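Local coordinates for putative exported protein (Peptoclostridium difficile, PDB 5TTA) that is of unknown function but is probably exported, being made with a signal sequence, and belongs to the DUF5780 family, at residues Ile39-Asn44 and Lys211-Asn216. Residues are numbered along the deposited sequence; the frame is centred on the assembly and turned at random.
Sequences IPLFIN and KQVTFN
Two antiparallel sheets meet here in the hydrophobic core, where P40 and L41 at the start of strand 41-50 pack on V213 and F215 near the end of strand 205-215. No hydrogen bond joins the two segments. The contact is made by apolar side chains alone, and all four are buried. The CA atoms of L41 and V213 are 7.6 Å apart, too far for paired strands of one sheet, so only side chains bridge the gap.

V213 is the central residue and uses both of its methyls. V213 CG1 rests against the side of L41, 3.8 Å from both L41 CB and L41 CD2. V213 CG2 turns to the other partner and lies 3.8 Å from P40 CG. With chi1 -49°, CG1 stands anti to the carbonyl carbon and meets L41, while CG2 sits between the backbone N and the carbonyl carbon and meets P40. The same CG2 also lies over one face of the F215 ring, 3.6 Å above its plane and displaced toward the rim.

P40 comes to F215 at the edge of the ring, not over a face. P40 CB lies near the ring plane, 3.6 Å from F215 CZ, and P40 CG is 3.8 Å from the same atom. The CB of F215 does not point at P40. CG is anti to the carbonyl carbon (chi1 -60°), and the length of the ring then brings CZ to the proline. V213 and P40 thus meet the ring at a face and at an edge.

Earlier in strand 205-215, just before V213, K211 and Q212 both face E76 of the paired strand 72-82 in a classic beta bulge. From that same neighbouring strand I72 touches F215 and Y75 touches L41. W221 of strand 220-222 packs on P40, and L64 of strand 58-66, the sheet partner of strand 41-50, lies against L41.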
# COMPACT_ATOMS: atom_id res chain seq x y z
N ILE A 39 15.31 26.10 -12.61
CA ILE A 39 14.73 25.37 -11.50
C ILE A 39 13.31 24.95 -11.90
O ILE A 39 12.50 25.81 -12.30
CB ILE A 39 14.76 26.20 -10.20
CG1 ILE A 39 16.21 26.44 -9.74
CG2 ILE A 39 14.09 25.44 -9.09
CD1 ILE A 39 17.01 27.51 -10.51
N PRO A 40 13.00 23.65 -11.88
CA PRO A 40 11.66 23.22 -12.33
C PRO A 40 10.57 23.46 -11.30
O PRO A 40 9.38 23.43 -11.66
CB PRO A 40 11.87 21.72 -12.59
CG PRO A 40 12.94 21.32 -11.61
CD PRO A 40 13.89 22.51 -11.59
N LEU A 41 10.90 23.68 -10.04
CA LEU A 41 9.91 23.89 -8.98
C LEU A 41 10.25 25.21 -8.31
O LEU A 41 11.32 25.35 -7.71
CB LEU A 41 9.91 22.74 -7.98
CG LEU A 41 8.93 22.81 -6.81
CD1 LEU A 41 7.47 22.85 -7.35
CD2 LEU A 41 9.11 21.60 -5.92
N PHE A 42 9.36 26.19 -8.43
CA PHE A 42 9.63 27.55 -7.99
C PHE A 42 9.01 27.79 -6.63
O PHE A 42 7.81 27.56 -6.45
CB PHE A 42 9.05 28.58 -8.97
CG PHE A 42 9.58 29.96 -8.78
CD1 PHE A 42 8.86 30.91 -8.08
CD2 PHE A 42 10.81 30.32 -9.32
CE1 PHE A 42 9.36 32.20 -7.92
CE2 PHE A 42 11.32 31.60 -9.15
CZ PHE A 42 10.59 32.54 -8.45
N ILE A 43 9.80 28.27 -5.69
CA ILE A 43 9.24 28.62 -4.39
C ILE A 43 8.91 30.10 -4.41
O ILE A 43 9.80 30.95 -4.39
CB ILE A 43 10.17 28.26 -3.22
CG1 ILE A 43 10.40 26.76 -3.19
CG2 ILE A 43 9.53 28.71 -1.88
CD1 ILE A 43 11.31 26.31 -2.07
N ASN A 44 7.62 30.41 -4.44
CA ASN A 44 7.17 31.80 -4.42
C ASN A 44 7.30 32.44 -3.05
O ASN A 44 7.54 33.65 -2.96
CB ASN A 44 5.71 31.88 -4.89
CG ASN A 44 5.54 31.34 -6.28
OD1 ASN A 44 6.08 31.90 -7.23
ND2 ASN A 44 4.82 30.22 -6.40
N LYS A 211 15.78 21.00 -2.92
CA LYS A 211 16.95 20.12 -2.93
C LYS A 211 16.93 19.25 -4.18
O LYS A 211 17.93 19.17 -4.89
CB LYS A 211 16.98 19.29 -1.64
CG LYS A 211 18.13 18.27 -1.51
CD LYS A 211 18.10 17.65 -0.10
CE LYS A 211 19.26 16.67 0.15
NZ LYS A 211 19.00 15.34 -0.47
N GLN A 212 15.80 18.63 -4.47
CA GLN A 212 15.64 17.87 -5.71
C GLN A 212 14.16 17.70 -6.00
O GLN A 212 13.30 17.93 -5.14
CB GLN A 212 16.32 16.49 -5.60
CG GLN A 212 15.73 15.57 -4.54
CD GLN A 212 16.31 14.16 -4.66
OE1 GLN A 212 17.50 13.96 -4.49
NE2 GLN A 212 15.46 13.19 -4.97
N VAL A 213 13.86 17.26 -7.22
CA VAL A 213 12.49 16.89 -7.58
C VAL A 213 12.55 15.64 -8.44
O VAL A 213 13.55 15.35 -9.10
CB VAL A 213 11.68 17.99 -8.33
CG1 VAL A 213 11.73 19.37 -7.64
CG2 VAL A 213 12.03 18.07 -9.79
N THR A 214 11.44 14.90 -8.42
CA THR A 214 11.29 13.68 -9.21
C THR A 214 10.07 13.85 -10.11
O THR A 214 8.98 14.15 -9.61
CB THR A 214 11.09 12.45 -8.31
OG1 THR A 214 12.18 12.35 -7.38
CG2 THR A 214 11.01 11.18 -9.17
N PHE A 215 10.25 13.68 -11.41
CA PHE A 215 9.15 13.84 -12.36
C PHE A 215 8.42 12.51 -12.57
O PHE A 215 8.86 11.45 -12.11
CB PHE A 215 9.67 14.41 -13.69
CG PHE A 215 10.33 15.76 -13.56
CD1 PHE A 215 9.58 16.93 -13.46
CD2 PHE A 215 11.71 15.87 -13.56
CE1 PHE A 215 10.19 18.17 -13.34
CE2 PHE A 215 12.33 17.11 -13.44
CZ PHE A 215 11.57 18.26 -13.34
N ASN A 216 7.26 12.59 -13.23
CA ASN A 216 6.42 11.42 -13.42
C ASN A 216 7.09 10.35 -14.26
O ASN A 216 6.71 9.18 -14.15
CB ASN A 216 5.08 11.79 -14.05
CG ASN A 216 4.02 12.10 -13.01
OD1 ASN A 216 4.35 12.37 -11.86
ND2 ASN A 216 2.75 12.07 -13.41